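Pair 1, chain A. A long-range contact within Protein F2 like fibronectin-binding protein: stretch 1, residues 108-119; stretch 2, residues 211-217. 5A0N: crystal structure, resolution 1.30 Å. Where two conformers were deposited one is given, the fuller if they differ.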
# COMPACT_ATOMS: atom_id res chain seq x y z
N THR A 108 7.71 -6.92 -7.91
CA THR A 108 6.54 -6.10 -8.22
C THR A 108 6.15 -5.16 -7.07
O THR A 108 5.87 -4.01 -7.33
CB THR A 108 5.33 -6.91 -8.71
OG1 THR A 108 4.88 -7.79 -7.68
CG2 THR A 108 5.68 -7.70 -9.97
N PHE A 109 6.18 -5.65 -5.84
CA PHE A 109 5.84 -4.79 -4.72
C PHE A 109 6.85 -3.66 -4.58
O PHE A 109 6.50 -2.49 -4.40
CB PHE A 109 5.76 -5.55 -3.38
CG PHE A 109 5.81 -4.61 -2.22
CD1 PHE A 109 4.68 -3.85 -1.92
CD2 PHE A 109 6.96 -4.39 -1.53
CE1 PHE A 109 4.75 -2.85 -0.96
CE2 PHE A 109 7.01 -3.42 -0.56
CZ PHE A 109 5.90 -2.66 -0.27
N SER A 110 8.13 -3.98 -4.64
CA SER A 110 9.14 -2.96 -4.42
C SER A 110 9.12 -1.93 -5.55
O SER A 110 9.32 -0.73 -5.30
CB SER A 110 10.53 -3.57 -4.22
OG SER A 110 10.99 -4.25 -5.38
N ARG A 111 8.87 -2.37 -6.78
CA ARG A 111 8.73 -1.43 -7.90
C ARG A 111 7.48 -0.54 -7.78
O ARG A 111 7.56 0.67 -7.96
CB ARG A 111 8.69 -2.20 -9.22
CG ARG A 111 10.05 -2.71 -9.64
CD ARG A 111 9.99 -3.57 -10.91
NE ARG A 111 11.34 -3.87 -11.38
CZ ARG A 111 12.12 -2.98 -11.96
NH1 ARG A 111 11.65 -1.82 -12.41
NH2 ARG A 111 13.38 -3.26 -12.16
N LEU A 112 6.35 -1.15 -7.50
CA LEU A 112 5.10 -0.40 -7.50
C LEU A 112 5.08 0.61 -6.34
O LEU A 112 4.66 1.76 -6.53
CB LEU A 112 3.92 -1.37 -7.42
CG LEU A 112 3.64 -2.12 -8.73
CD1 LEU A 112 2.78 -3.33 -8.49
CD2 LEU A 112 3.03 -1.19 -9.76
N SER A 113 5.50 0.20 -5.15
CA SER A 113 5.59 1.13 -4.04
C SER A 113 6.57 2.25 -4.32
O SER A 113 6.30 3.42 -3.99
CB SER A 113 5.85 0.40 -2.73
OG SER A 113 7.10 -0.27 -2.75
N TYR A 114 7.70 1.94 -4.97
CA TYR A 114 8.63 3.00 -5.36
C TYR A 114 8.03 3.94 -6.40
O TYR A 114 8.32 5.14 -6.39
CB TYR A 114 9.92 2.36 -5.89
CG TYR A 114 10.97 3.31 -6.39
CD1 TYR A 114 11.70 4.11 -5.53
CD2 TYR A 114 11.25 3.40 -7.74
CE1 TYR A 114 12.70 4.95 -6.02
CE2 TYR A 114 12.22 4.23 -8.22
CZ TYR A 114 12.96 4.98 -7.37
OH TYR A 114 13.93 5.79 -7.92
N MET A 115 7.18 3.43 -7.27
CA MET A 115 6.55 4.31 -8.22
C MET A 115 5.61 5.32 -7.53
O MET A 115 5.52 6.45 -7.97
CB MET A 115 5.85 3.49 -9.30
CG MET A 115 6.81 2.68 -10.15
SD MET A 115 6.04 1.34 -11.10
CE MET A 115 5.44 2.23 -12.55
N TYR A 116 5.00 4.95 -6.40
CA TYR A 116 4.25 5.89 -5.61
C TYR A 116 5.17 6.88 -4.90
O TYR A 116 4.91 8.09 -4.88
CB TYR A 116 3.34 5.17 -4.58
CG TYR A 116 2.44 6.14 -3.88
CD1 TYR A 116 1.34 6.64 -4.51
CD2 TYR A 116 2.76 6.61 -2.63
CE1 TYR A 116 0.54 7.62 -3.94
CE2 TYR A 116 2.00 7.61 -2.04
CZ TYR A 116 0.88 8.10 -2.69
OH TYR A 116 0.13 9.10 -2.06
N LEU A 117 6.25 6.38 -4.29
CA LEU A 117 7.17 7.24 -3.56
C LEU A 117 7.86 8.27 -4.45
O LEU A 117 8.00 9.43 -4.06
CB LEU A 117 8.25 6.39 -2.87
CG LEU A 117 9.29 7.14 -2.05
CD1 LEU A 117 8.71 7.66 -0.73
CD2 LEU A 117 10.51 6.26 -1.76
N LYS A 118 8.34 7.82 -5.61
CA LYS A 118 9.27 8.61 -6.43
C LYS A 118 8.75 8.90 -7.84
O LYS A 118 9.16 9.88 -8.46
CB LYS A 118 10.65 7.90 -6.48
CG LYS A 118 11.75 8.63 -7.27
CD LYS A 118 12.05 10.04 -6.77
N ASP A 119 7.93 8.02 -8.38
CA ASP A 119 7.37 8.19 -9.73
C ASP A 119 8.47 8.43 -10.77
O ASP A 119 8.51 9.47 -11.45
CB ASP A 119 6.32 9.30 -9.72
CG ASP A 119 5.46 9.35 -10.97
OD1 ASP A 119 5.48 8.41 -11.77
OD2 ASP A 119 4.75 10.36 -11.13
N LEU A 211 0.75 -5.09 5.86
CA LEU A 211 1.03 -3.87 5.10
C LEU A 211 2.52 -3.82 4.80
O LEU A 211 3.33 -4.32 5.58
CB LEU A 211 0.67 -2.59 5.86
CG LEU A 211 -0.67 -2.55 6.54
CD1 LEU A 211 -0.82 -1.31 7.41
CD2 LEU A 211 -1.80 -2.69 5.57
N ALA A 212 2.89 -3.12 3.73
CA ALA A 212 4.30 -2.80 3.54
C ALA A 212 4.40 -1.45 2.86
O ALA A 212 3.44 -0.94 2.26
CB ALA A 212 5.07 -3.88 2.76
N THR A 213 5.55 -0.82 3.00
CA THR A 213 5.76 0.53 2.51
C THR A 213 7.25 0.78 2.25
O THR A 213 8.05 -0.14 2.40
CB THR A 213 5.11 1.54 3.46
OG1 THR A 213 5.08 2.80 2.78
CG2 THR A 213 5.82 1.66 4.80
N VAL A 214 7.58 2.02 1.89
CA VAL A 214 8.93 2.40 1.52
C VAL A 214 9.16 3.85 1.83
O VAL A 214 8.21 4.66 1.86
CB VAL A 214 9.18 2.10 0.01
CG1 VAL A 214 8.24 2.93 -0.88
CG2 VAL A 214 10.64 2.26 -0.38
N ARG A 215 10.41 4.18 2.09
CA ARG A 215 10.84 5.55 2.29
C ARG A 215 12.27 5.66 1.79
O ARG A 215 12.98 4.66 1.68
CB ARG A 215 10.77 5.95 3.77
CG ARG A 215 11.58 5.03 4.66
CD ARG A 215 11.77 5.44 6.08
NE ARG A 215 10.51 5.52 6.73
CZ ARG A 215 10.10 6.57 7.43
NH1 ARG A 215 10.83 7.69 7.60
NH2 ARG A 215 8.95 6.47 7.95
N TRP A 216 12.71 6.89 1.56
CA TRP A 216 14.13 7.12 1.37
C TRP A 216 14.90 6.95 2.67
O TRP A 216 14.43 7.38 3.72
CB TRP A 216 14.37 8.53 0.83
CG TRP A 216 13.82 8.70 -0.50
CD1 TRP A 216 12.71 9.39 -0.83
CD2 TRP A 216 14.37 8.20 -1.74
NE1 TRP A 216 12.51 9.34 -2.19
CE2 TRP A 216 13.51 8.62 -2.77
CE3 TRP A 216 15.49 7.45 -2.07
CZ2 TRP A 216 13.74 8.31 -4.11
CZ3 TRP A 216 15.72 7.16 -3.41
CH2 TRP A 216 14.85 7.56 -4.40
N LYS A 217 16.09 6.37 2.62
CA LYS A 217 16.98 6.44 3.79
C LYS A 217 17.48 7.88 4.06
O LYS A 217 17.29 8.38 5.19
CB LYS A 217 18.20 5.54 3.62
CG LYS A 217 17.86 4.06 3.56
CD LYS A 217 19.11 3.18 3.63
CE LYS A 217 18.74 1.73 3.88
O HOH W 1 10.05 10.84 -3.10

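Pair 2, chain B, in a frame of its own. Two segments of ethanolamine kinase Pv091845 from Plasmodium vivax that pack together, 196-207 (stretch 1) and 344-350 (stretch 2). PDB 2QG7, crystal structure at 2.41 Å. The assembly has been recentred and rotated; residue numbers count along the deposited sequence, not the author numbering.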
# COMPACT_ATOMS: atom_id res chain seq x y z
N PRO B 196 1.93 -25.50 -7.20
CA PRO B 196 1.36 -26.82 -6.80
C PRO B 196 2.41 -27.89 -6.40
O PRO B 196 2.15 -28.73 -5.56
CB PRO B 196 0.57 -27.26 -8.05
CG PRO B 196 0.09 -25.93 -8.64
CD PRO B 196 1.31 -25.01 -8.46
N LYS B 197 3.58 -27.81 -7.00
CA LYS B 197 4.73 -28.62 -6.67
C LYS B 197 5.19 -28.41 -5.21
O LYS B 197 5.51 -29.37 -4.50
CB LYS B 197 5.82 -28.27 -7.69
CG LYS B 197 7.28 -28.65 -7.35
CD LYS B 197 8.28 -27.97 -8.36
CE LYS B 197 9.74 -28.23 -7.88
NZ LYS B 197 10.85 -27.55 -8.76
N PHE B 198 5.20 -27.16 -4.74
CA PHE B 198 5.58 -26.87 -3.34
C PHE B 198 4.38 -26.91 -2.38
O PHE B 198 4.56 -27.21 -1.21
CB PHE B 198 6.33 -25.53 -3.23
CG PHE B 198 7.64 -25.50 -3.95
CD1 PHE B 198 7.77 -24.85 -5.18
CD2 PHE B 198 8.75 -26.15 -3.42
CE1 PHE B 198 8.99 -24.82 -5.86
CE2 PHE B 198 9.98 -26.16 -4.10
CZ PHE B 198 10.10 -25.48 -5.30
N GLN B 199 3.19 -26.59 -2.87
CA GLN B 199 1.97 -26.70 -2.06
C GLN B 199 1.88 -28.08 -1.42
O GLN B 199 1.70 -28.21 -0.21
CB GLN B 199 0.73 -26.53 -2.94
CG GLN B 199 0.39 -25.10 -3.38
CD GLN B 199 -1.01 -25.06 -3.95
OE1 GLN B 199 -1.33 -25.79 -4.89
NE2 GLN B 199 -1.89 -24.27 -3.34
N LYS B 200 2.01 -29.10 -2.28
CA LYS B 200 2.14 -30.51 -1.87
C LYS B 200 3.15 -30.71 -0.72
O LYS B 200 2.81 -31.28 0.30
CB LYS B 200 2.49 -31.38 -3.10
CG LYS B 200 2.75 -32.89 -2.79
CD LYS B 200 2.94 -33.65 -4.05
CE LYS B 200 4.02 -34.70 -3.89
NZ LYS B 200 3.49 -36.05 -3.37
N LEU B 201 4.35 -30.19 -0.87
CA LEU B 201 5.46 -30.41 0.06
C LEU B 201 5.35 -29.62 1.35
O LEU B 201 5.79 -30.07 2.41
CB LEU B 201 6.79 -30.12 -0.61
CG LEU B 201 7.20 -31.07 -1.73
CD1 LEU B 201 8.52 -30.63 -2.42
CD2 LEU B 201 7.37 -32.47 -1.17
N ILE B 202 4.73 -28.44 1.25
CA ILE B 202 4.49 -27.57 2.39
C ILE B 202 3.40 -28.14 3.29
O ILE B 202 3.53 -28.15 4.52
CB ILE B 202 4.17 -26.10 1.94
CG1 ILE B 202 5.39 -25.49 1.24
CG2 ILE B 202 3.73 -25.24 3.12
CD1 ILE B 202 5.13 -24.24 0.36
N ALA B 203 2.32 -28.59 2.65
CA ALA B 203 1.14 -29.18 3.32
C ALA B 203 1.50 -30.45 4.08
O ALA B 203 1.09 -30.62 5.25
CB ALA B 203 0.08 -29.47 2.30
N LYS B 204 2.28 -31.32 3.45
CA LYS B 204 2.76 -32.58 4.10
C LYS B 204 3.59 -32.32 5.34
O LYS B 204 3.41 -33.00 6.36
CB LYS B 204 3.57 -33.45 3.15
CG LYS B 204 2.76 -34.18 2.10
CD LYS B 204 3.73 -35.04 1.33
CE LYS B 204 3.14 -35.49 -0.00
NZ LYS B 204 2.00 -36.43 0.22
N ASN B 205 4.51 -31.34 5.25
CA ASN B 205 5.34 -30.92 6.40
C ASN B 205 4.53 -30.22 7.47
O ASN B 205 4.81 -30.34 8.66
CB ASN B 205 6.49 -30.03 5.95
CG ASN B 205 7.62 -29.98 6.97
OD1 ASN B 205 8.02 -31.01 7.51
ND2 ASN B 205 8.12 -28.80 7.24
N LEU B 206 3.51 -29.50 7.04
CA LEU B 206 2.62 -28.78 7.96
C LEU B 206 1.75 -29.75 8.74
O LEU B 206 1.46 -29.50 9.89
CB LEU B 206 1.78 -27.70 7.21
CG LEU B 206 0.89 -26.79 8.10
CD1 LEU B 206 1.73 -25.86 8.98
CD2 LEU B 206 -0.10 -26.00 7.28
N LYS B 207 1.33 -30.85 8.10
CA LYS B 207 0.60 -31.91 8.81
C LYS B 207 1.48 -32.60 9.86
O LYS B 207 1.03 -32.81 11.00
CB LYS B 207 0.06 -32.96 7.83
CG LYS B 207 -1.41 -33.24 8.06
CD LYS B 207 -1.61 -34.01 9.35
CE LYS B 207 -3.02 -33.92 9.85
NZ LYS B 207 -3.87 -34.69 8.90
N GLY B 344 15.70 -33.55 -6.47
CA GLY B 344 14.57 -33.80 -5.55
C GLY B 344 14.46 -32.72 -4.48
O GLY B 344 15.42 -32.47 -3.71
N ASP B 345 13.29 -32.08 -4.43
CA ASP B 345 13.01 -31.01 -3.47
C ASP B 345 12.67 -31.56 -2.10
O ASP B 345 11.94 -32.56 -1.98
CB ASP B 345 11.85 -30.17 -3.95
CG ASP B 345 12.06 -29.63 -5.34
OD1 ASP B 345 12.88 -28.70 -5.51
OD2 ASP B 345 11.40 -30.13 -6.27
N SER B 346 13.17 -30.91 -1.06
CA SER B 346 12.82 -31.28 0.29
C SER B 346 12.52 -30.01 1.09
O SER B 346 13.36 -29.12 1.15
CB SER B 346 13.96 -32.09 0.94
OG SER B 346 13.67 -32.37 2.31
N ILE B 347 11.34 -29.95 1.71
CA ILE B 347 10.84 -28.77 2.38
C ILE B 347 10.91 -28.86 3.90
O ILE B 347 10.49 -29.84 4.48
CB ILE B 347 9.36 -28.45 1.92
CG1 ILE B 347 9.33 -27.89 0.47
CG2 ILE B 347 8.58 -27.59 2.96
CD1 ILE B 347 10.12 -26.60 0.24
N SER B 348 11.44 -27.82 4.54
CA SER B 348 11.37 -27.67 5.99
C SER B 348 11.09 -26.22 6.39
O SER B 348 11.29 -25.31 5.60
CB SER B 348 12.63 -28.19 6.65
OG SER B 348 13.75 -27.49 6.18
N PHE B 349 10.59 -26.02 7.60
CA PHE B 349 10.28 -24.71 8.12
C PHE B 349 11.34 -24.21 9.09
O PHE B 349 11.98 -24.99 9.79
CB PHE B 349 8.89 -24.71 8.80
CG PHE B 349 7.79 -25.27 7.93
CD1 PHE B 349 7.79 -25.08 6.55
CD2 PHE B 349 6.73 -25.99 8.49
CE1 PHE B 349 6.78 -25.62 5.76
CE2 PHE B 349 5.74 -26.49 7.70
CZ PHE B 349 5.77 -26.31 6.35
N ILE B 350 11.49 -22.89 9.14
CA ILE B 350 12.41 -22.19 10.06
C ILE B 350 11.66 -21.08 10.77
O ILE B 350 10.52 -20.76 10.42
CB ILE B 350 13.70 -21.56 9.32
CG1 ILE B 350 13.30 -20.59 8.18
CG2 ILE B 350 14.68 -22.63 8.82
CD1 ILE B 350 14.35 -19.55 7.85
O HOH W 2 10.39 -28.48 9.06

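In both pairs a helix lies obliquely across a strand, with the same hand and nearly the same spacing. The axes approach to 8.1 Å in pair 1 and 8.0 Å in pair 2, with signed crossing angles of -53° and -50°, and 14 central residues superpose with an RMSD of 0.7 Å. Among the atoms modelled, no direct hydrogen bond joins the stretches in either pair; side chains, with one bridging water in each, fill the space between the backbones.

The shortest CA-CA distances involve matched helix positions: A:Ser113 CA to A:Thr213 CA, 6.6 Å, and B:Leu201 CA to B:Ile347 CA, 6.1 Å. At a matched strand position a β-branched residue points toward the helix: A:Val214 in pair 1, B:Ile347 in pair 2. Such residues suit a strand, and their branches spread over the helix surface. A:Val214 CG1 lies 3.7 Å from A:Ser113 O and 4.0 Å from A:Leu117 CB. The serine is compact, and its hydroxyl is satisfied within the helix, A:Ser113 OG donating to A:Phe109 O at 2.8 Å. In pair 2 both matched residues are larger: B:Leu201 CB meets B:Ile347 CG1 at 3.5 Å, while B:Ile347 CD1 extends to B:Phe198 CD2, 3.9 Å away.

One helical turn earlier, A:Phe109 matches B:Lys197, and two residues before the matched A:Val214 and B:Ile347, A:Ala212 matches B:Asp345. Pair 1 sets a large ring against a small methyl, A:Phe109 CZ to A:Ala212 CB at 3.4 Å, a buried apolar fit. Pair 2 pairs opposite charges nearer the surface, a lysine on the helix and an aspartate in the loop before the strand: the extended lysine reaches the aspartate in a long salt bridge, B:Lys197 NZ to B:Asp345 OD2, 3.6 Å.

At the other end, an aromatic strand residue meets the helix in each pair, A:Trp216 matching B:Phe349, and the helix residue over its ring face is A:Leu117 or its match, B:Asn205. The leucine makes a CH-π contact, A:Leu117 CD2 lying 3.9 Å from the centroid of the five-membered ring of A:Trp216. The asparagine instead puts its amide over the phenyl face, B:Asn205 ND2 being 3.3 Å from B:Phe349 CE2.

A water bridges helix and strand here in both pairs, through different groups. Water 1 donates to A:Leu117 O (2.7 Å) and accepts from A:Trp216 NE1 (3.0 Å), using the indole's polar edge. Water 2 accepts from B:Asn205 ND2 and from B:Phe349 N, each at 2.9 Å; phenylalanine offers no polar side-chain atom, and here the helix side chain and the strand backbone are the donors.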